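Local coordinates for protein putative phosphomannomutase (Thermus thermophilus, PDB 1TUO) that probably interconverts phosphorylated sugars as a magnesium-dependent phosphomutase of the phosphohexose mutase family, at residues A[51-56]-A[67-72]; A[55-60]-A[83-88]; A[102-107]-A[116-121]. One frame throughout, in Å; residues are numbered along the deposited sequence.

All three contacts lie in domain I, one of the alpha/beta/alpha domains of the phosphohexose mutase fold. Contacts 1 and 3 reach the same mixed sheet through neighbouring strands 50-55 and 102-106, contact 1 adding helix 61-75 and contact 3, later in the chain, strand 115-122. Contact 2 shares His55 and Asp56 with contact 1 and joins loops at the ends of parallel strands 50-55 and 78-82. Centres are about 9 Å apart for contacts 1 and 3, and about 11 Å for the other two pairs. Asp56 OD1 with Thr107 OG1 ties contact 2 to the residue following strand 102-106, and both gather at the carboxyl ends of these strands, beside the loop whose serine is probably phosphorylated, as in relatives.

Contact 1. Residues A[51-56]-A[67-72]; sequences VVVGHD and ALSGHL
Apolar contacts make up most of this buried interface, in which strand 51-55 and helix 67-72 run nearly antiparallel, with their axes 165° apart in direction and 9.0 Å apart at closest approach. Val51 and Leu72 cross at about a right angle: CG1 of Val51, anti to its backbone N, meets CD1 of Leu72 at 3.9 Å. Val53 spreads its two methyls between two successive turns of the helix. CG1 of Val53 approaches CD2 of Leu68 at 4.2 Å, whereas CG2 leans more loosely toward CD1 of Leu72. Val51 and Val53 therefore face the helix, and Val52 between them points to the other side of the sheet.

A polar side-chain atom, Ser69 OG, enters this apolar setting. Ser69 OG lies 3.4 Å from CB of Val53 and about as near to both methyls, so it rests against the whole branched end of that side chain. Its chi1 of -63° sets OG beside the Ser69 backbone N, and its hydrogen bond to the carbonyl of Ala65, one turn earlier, gives the hydroxyl a partner inside the helix. At the strand's end, His55 ND1 donates to Asp56 O at 2.9 Å, close to the ring plane and onto a carbonyl lone pair, which helps hold the ring's rotation.

Beyond the two segments, Tyr39 and Leu43 of helix 29-45 also reach Val51, while Val51 and Val53 bond through their backbones to the parallel strand 78-82. Strand 50-55, helix 61-75 and strand 78-82 thus form a beta-alpha-beta crossover, the repeating element of an alpha/beta/alpha sandwich.

Contact 2. Residues A[55-60]-A[83-88]; sequences HDTRFL and KGPVPT
Two loops leaving the carboxyl ends of the neighbouring parallel strands 50-55 and 78-82 meet here, each leading into the next helix of the alpha/beta/alpha domain. The direct bond is from Val86 N to His55 O, 2.9 Å long and nearly straight at 166°, arriving almost along the C=O axis. The same oxygen receives a CA-H...O contact from Pro85. Chi1 of 65° puts the His55 ring in the crowded position between its backbone N and carbonyl carbon, with Gly84 O over one face, 3.4 Å from NE2 but badly angled for a bond. Instead, His55 NE2 meets a water oxygen in the ring plane at 2.8 Å, and a second water bridges His55 N and Gly84 O. An alanine here would remove the imidazole and probably loosen the loop, which would lose the bond to Asp56 O and the NE2 water. CG2 of Thr57 touches CB of Pro85 at 3.7 Å, and Thr57 OG1 bonds to Gly186 O in domain II. Asp56 OD2 takes Arg58 N at 2.9 Å in an Asx turn, while OD1 of the same carboxylate bonds to Thr107 OG1. Outward, His55 rests on Ala61 and Ala65 of helix 61-75 and on Leu106 of strand 102-106.

Contact 3. Residues A[102-107]-A[116-121]; sequences GGAMLT and LGVKFK
Five backbone hydrogen bonds lace strand 102-106 and the residue after it to strand 116-121 in antiparallel register. Gly103 pairs with Lys121 in both directions, the shorter bond running from Lys121 N to Gly103 O at 2.8 Å. Met105 and Lys119 repeat this hydrogen-bonded pairing, with Met105 N reaching Lys119 O at 2.8 Å. Four of the donors sit above the acceptor's carbonyl plane; Lys119 N, bonding to Met105 O, lies in it. The ladder ends with Thr107 N on Gly117 O, bent to 144°. Between these pairs, the alpha hydrogens of Phe120, Val118 and Leu106 point at carbonyl oxygens across the strands.

Ala104, Leu106, Val118 and Phe120 share one face of the sheet, turned to helices 29-45 and 61-75. Leu106 and Val118 lie side by side, CD1 to CG2 at 3.8 Å, and Val118 CG1 stands 3.6 Å above the Phe120 ring plane, offset toward its rim. CB of Ala104 comes 4.0 Å from CE1 of Phe120. On the face of Met105, the extended Lys119 chain crosses Thr107 obliquely, CD to CG2 at 4.1 Å, while Lys121 bends at chi2.

Two polar ends find partners beyond the strand pair: Lys121 NZ forms a salt bridge with Glu345, and Thr107 OG1 binds Asp56 OD1 and Ser109 N. The latter bonds are consistent with a role in shaping the Thr-Ala-Ser-His-Asn-Pro loop, whose serine is the phosphorylated residue in relatives.

Contact 1. Residues A[51-56]-A[67-72]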
# COMPACT_ATOMS: atom_id res chain seq x y z
N VAL A 51 -1.00 23.02 2.89
CA VAL A 51 -0.34 21.83 2.38
C VAL A 51 0.19 21.08 3.58
O VAL A 51 0.78 21.69 4.48
CB VAL A 51 0.87 22.16 1.48
CG1 VAL A 51 1.53 20.86 0.99
CG2 VAL A 51 0.43 23.00 0.29
N VAL A 52 -0.03 19.77 3.61
CA VAL A 52 0.46 18.95 4.70
C VAL A 52 1.64 18.15 4.18
O VAL A 52 1.57 17.57 3.10
CB VAL A 52 -0.63 17.99 5.21
CG1 VAL A 52 -0.13 17.24 6.44
CG2 VAL A 52 -1.89 18.78 5.56
N VAL A 53 2.74 18.15 4.94
CA VAL A 53 3.94 17.42 4.54
C VAL A 53 4.25 16.35 5.59
O VAL A 53 4.07 16.57 6.78
CB VAL A 53 5.16 18.37 4.45
CG1 VAL A 53 6.43 17.58 4.08
CG2 VAL A 53 4.90 19.44 3.40
N GLY A 54 4.71 15.19 5.13
CA GLY A 54 5.05 14.12 6.05
C GLY A 54 6.28 13.40 5.55
O GLY A 54 6.72 13.62 4.42
N HIS A 55 6.86 12.54 6.39
CA HIS A 55 8.04 11.77 5.99
C HIS A 55 8.06 10.43 6.70
O HIS A 55 7.40 10.27 7.71
CB HIS A 55 9.31 12.55 6.33
CG HIS A 55 9.52 12.75 7.80
ND1 HIS A 55 10.14 11.81 8.60
CD2 HIS A 55 9.20 13.78 8.61
CE1 HIS A 55 10.20 12.26 9.84
NE2 HIS A 55 9.63 13.45 9.88
N ASP A 56 8.81 9.46 6.16
CA ASP A 56 8.90 8.16 6.80
C ASP A 56 10.21 8.05 7.59
O ASP A 56 10.73 9.07 8.03
CB ASP A 56 8.75 7.02 5.78
CG ASP A 56 9.82 7.02 4.71
OD1 ASP A 56 9.63 6.27 3.72
OD2 ASP A 56 10.83 7.74 4.83
N ALA A 67 12.81 20.83 4.69
CA ALA A 67 13.24 21.69 3.59
C ALA A 67 12.06 21.99 2.66
O ALA A 67 11.86 23.14 2.24
CB ALA A 67 14.37 21.03 2.81
N LEU A 68 11.29 20.96 2.33
CA LEU A 68 10.14 21.14 1.46
C LEU A 68 9.09 22.03 2.13
O LEU A 68 8.51 22.92 1.48
CB LEU A 68 9.52 19.78 1.10
CG LEU A 68 8.20 19.79 0.34
CD1 LEU A 68 8.37 20.51 -1.00
CD2 LEU A 68 7.72 18.35 0.12
N SER A 69 8.86 21.81 3.41
CA SER A 69 7.87 22.59 4.16
C SER A 69 8.25 24.06 4.17
O SER A 69 7.42 24.94 3.90
CB SER A 69 7.75 22.06 5.59
OG SER A 69 7.29 20.71 5.60
N GLY A 70 9.51 24.34 4.48
CA GLY A 70 9.97 25.71 4.52
C GLY A 70 9.85 26.39 3.16
O GLY A 70 9.42 27.54 3.07
N HIS A 71 10.24 25.68 2.11
CA HIS A 71 10.17 26.24 0.76
C HIS A 71 8.73 26.60 0.37
O HIS A 71 8.47 27.70 -0.14
CB HIS A 71 10.76 25.25 -0.25
CG HIS A 71 11.04 25.85 -1.60
ND1 HIS A 71 12.28 25.80 -2.20
CD2 HIS A 71 10.23 26.51 -2.46
CE1 HIS A 71 12.22 26.41 -3.37
NE2 HIS A 71 10.99 26.85 -3.56
N LEU A 72 7.80 25.68 0.60
CA LEU A 72 6.41 25.93 0.25
C LEU A 72 5.87 27.11 1.06
O LEU A 72 5.16 27.95 0.54
CB LEU A 72 5.56 24.68 0.48
CG LEU A 72 5.89 23.50 -0.44
CD1 LEU A 72 5.02 22.30 -0.06
CD2 LEU A 72 5.67 23.89 -1.90

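Contact 2. Residues A[55-60]-A[83-88]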
# COMPACT_ATOMS: atom_id res chain seq x y z
N HIS A 55 6.86 12.54 6.39
CA HIS A 55 8.04 11.77 5.99
C HIS A 55 8.06 10.43 6.70
O HIS A 55 7.40 10.27 7.71
CB HIS A 55 9.31 12.55 6.33
CG HIS A 55 9.52 12.75 7.80
ND1 HIS A 55 10.14 11.81 8.60
CD2 HIS A 55 9.20 13.78 8.61
CE1 HIS A 55 10.20 12.26 9.84
NE2 HIS A 55 9.63 13.45 9.88
N ASP A 56 8.81 9.46 6.16
CA ASP A 56 8.90 8.16 6.80
C ASP A 56 10.21 8.05 7.59
O ASP A 56 10.73 9.07 8.03
CB ASP A 56 8.75 7.02 5.78
CG ASP A 56 9.82 7.02 4.71
OD1 ASP A 56 9.63 6.27 3.72
OD2 ASP A 56 10.83 7.74 4.83
N THR A 57 10.72 6.84 7.78
CA THR A 57 11.96 6.68 8.55
C THR A 57 13.23 6.62 7.73
O THR A 57 14.31 6.38 8.27
CB THR A 57 11.92 5.40 9.41
OG1 THR A 57 11.94 4.25 8.55
CG2 THR A 57 10.65 5.36 10.26
N ARG A 58 13.11 6.84 6.42
CA ARG A 58 14.30 6.79 5.56
C ARG A 58 15.32 7.85 5.95
O ARG A 58 14.97 8.87 6.53
CB ARG A 58 13.88 6.93 4.10
CG ARG A 58 13.19 5.68 3.61
CD ARG A 58 12.48 5.81 2.27
NE ARG A 58 11.78 4.56 2.01
CZ ARG A 58 12.33 3.51 1.40
NH1 ARG A 58 13.58 3.57 0.97
NH2 ARG A 58 11.65 2.38 1.29
N PHE A 59 16.59 7.59 5.64
CA PHE A 59 17.66 8.51 5.99
C PHE A 59 17.43 9.90 5.40
O PHE A 59 17.18 10.05 4.21
CB PHE A 59 19.00 7.95 5.50
CG PHE A 59 20.20 8.65 6.07
CD1 PHE A 59 20.60 8.41 7.39
CD2 PHE A 59 20.92 9.56 5.31
CE1 PHE A 59 21.72 9.07 7.93
CE2 PHE A 59 22.04 10.23 5.85
CZ PHE A 59 22.43 9.98 7.16
N LEU A 60 17.50 10.92 6.26
CA LEU A 60 17.30 12.31 5.88
C LEU A 60 15.88 12.65 5.42
O LEU A 60 15.62 13.78 5.01
CB LEU A 60 18.28 12.73 4.78
CG LEU A 60 19.73 13.00 5.20
CD1 LEU A 60 20.57 13.20 3.95
CD2 LEU A 60 19.79 14.22 6.11
N LYS A 83 4.52 15.73 12.80
CA LYS A 83 5.57 15.39 13.76
C LYS A 83 6.05 13.95 13.72
O LYS A 83 5.27 13.01 13.87
CB LYS A 83 5.09 15.72 15.18
CG LYS A 83 6.13 15.45 16.25
CD LYS A 83 5.58 15.72 17.64
CE LYS A 83 6.63 15.46 18.72
NZ LYS A 83 7.11 14.05 18.69
N GLY A 84 7.36 13.80 13.53
CA GLY A 84 7.98 12.49 13.50
C GLY A 84 7.64 11.66 12.29
O GLY A 84 6.87 12.10 11.43
N PRO A 85 8.21 10.46 12.17
CA PRO A 85 7.89 9.63 11.00
C PRO A 85 6.43 9.23 11.06
O PRO A 85 5.91 8.92 12.14
CB PRO A 85 8.83 8.44 11.15
CG PRO A 85 8.95 8.30 12.65
CD PRO A 85 9.10 9.74 13.10
N VAL A 86 5.76 9.24 9.92
CA VAL A 86 4.36 8.87 9.87
C VAL A 86 4.02 7.95 8.70
O VAL A 86 4.68 7.97 7.66
CB VAL A 86 3.44 10.12 9.74
CG1 VAL A 86 3.61 11.05 10.93
CG2 VAL A 86 3.76 10.86 8.44
N PRO A 87 2.97 7.14 8.86
CA PRO A 87 2.54 6.24 7.79
C PRO A 87 1.93 7.10 6.68
O PRO A 87 1.34 8.16 6.96
CB PRO A 87 1.46 5.38 8.44
CG PRO A 87 1.77 5.44 9.89
CD PRO A 87 2.24 6.85 10.11
N THR A 88 2.06 6.66 5.44
CA THR A 88 1.46 7.39 4.32
C THR A 88 -0.03 7.65 4.58
O THR A 88 -0.52 8.77 4.37
CB THR A 88 1.63 6.60 3.00
OG1 THR A 88 2.96 6.82 2.50
CG2 THR A 88 0.60 7.02 1.95
O HOH W 1 6.09 13.42 9.11
O HOH W 2 8.65 15.65 11.23

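Contact 3. Residues A[102-107]-A[116-121]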
# COMPACT_ATOMS: atom_id res chain seq x y z
N GLY A 102 -3.63 19.98 -0.57
CA GLY A 102 -2.87 18.82 -0.98
C GLY A 102 -1.86 18.41 0.06
O GLY A 102 -1.77 19.03 1.12
N GLY A 103 -1.09 17.37 -0.25
CA GLY A 103 -0.07 16.90 0.68
C GLY A 103 1.12 16.33 -0.07
O GLY A 103 1.00 15.92 -1.22
N ALA A 104 2.27 16.31 0.60
CA ALA A 104 3.48 15.78 0.02
C ALA A 104 4.08 14.83 1.03
O ALA A 104 4.23 15.17 2.20
CB ALA A 104 4.46 16.90 -0.29
N MET A 105 4.42 13.63 0.59
CA MET A 105 4.99 12.65 1.50
C MET A 105 6.39 12.22 1.04
O MET A 105 6.59 11.78 -0.09
CB MET A 105 4.06 11.43 1.54
CG MET A 105 4.61 10.31 2.43
SD MET A 105 4.37 10.64 4.18
CE MET A 105 5.30 9.24 4.82
N LEU A 106 7.35 12.36 1.94
CA LEU A 106 8.72 11.96 1.65
C LEU A 106 8.81 10.48 2.00
O LEU A 106 8.82 10.10 3.17
CB LEU A 106 9.72 12.77 2.49
CG LEU A 106 10.18 14.13 1.94
CD1 LEU A 106 11.04 13.91 0.69
CD2 LEU A 106 8.97 15.02 1.62
N THR A 107 8.84 9.65 0.96
CA THR A 107 8.92 8.21 1.14
C THR A 107 9.24 7.52 -0.18
O THR A 107 9.05 8.10 -1.25
CB THR A 107 7.57 7.64 1.67
OG1 THR A 107 7.72 6.26 1.98
CG2 THR A 107 6.47 7.79 0.62
N LEU A 116 14.56 7.38 -2.03
CA LEU A 116 13.66 8.31 -1.38
C LEU A 116 12.87 8.94 -2.52
O LEU A 116 13.22 8.78 -3.69
CB LEU A 116 14.43 9.36 -0.56
CG LEU A 116 13.68 10.13 0.54
CD1 LEU A 116 12.52 9.32 1.11
CD2 LEU A 116 14.66 10.49 1.65
N GLY A 117 11.78 9.62 -2.20
CA GLY A 117 11.00 10.22 -3.25
C GLY A 117 9.95 11.10 -2.63
O GLY A 117 9.87 11.20 -1.41
N VAL A 118 9.16 11.74 -3.48
CA VAL A 118 8.09 12.59 -3.00
C VAL A 118 6.82 12.09 -3.66
O VAL A 118 6.75 11.95 -4.88
CB VAL A 118 8.32 14.07 -3.36
CG1 VAL A 118 7.20 14.92 -2.75
CG2 VAL A 118 9.68 14.54 -2.83
N LYS A 119 5.82 11.79 -2.85
CA LYS A 119 4.53 11.32 -3.35
C LYS A 119 3.48 12.35 -2.97
O LYS A 119 3.28 12.64 -1.79
CB LYS A 119 4.19 9.96 -2.76
CG LYS A 119 5.07 8.82 -3.30
CD LYS A 119 4.49 7.47 -2.94
CE LYS A 119 5.21 6.34 -3.66
NZ LYS A 119 4.61 5.02 -3.33
N PHE A 120 2.80 12.88 -3.98
CA PHE A 120 1.79 13.92 -3.80
C PHE A 120 0.37 13.38 -3.65
O PHE A 120 0.00 12.39 -4.29
CB PHE A 120 1.83 14.90 -4.98
CG PHE A 120 3.13 15.64 -5.10
CD1 PHE A 120 3.49 16.61 -4.17
CD2 PHE A 120 4.01 15.36 -6.14
CE1 PHE A 120 4.70 17.29 -4.26
CE2 PHE A 120 5.24 16.04 -6.25
CZ PHE A 120 5.58 17.01 -5.30
N LYS A 121 -0.41 14.05 -2.81
CA LYS A 121 -1.79 13.66 -2.55
C LYS A 121 -2.67 14.87 -2.87
O LYS A 121 -2.25 16.00 -2.65
CB LYS A 121 -1.97 13.33 -1.06
CG LYS A 121 -0.91 12.41 -0.47
CD LYS A 121 -0.85 11.08 -1.21
CE LYS A 121 0.16 10.14 -0.56
NZ LYS A 121 0.22 8.84 -1.28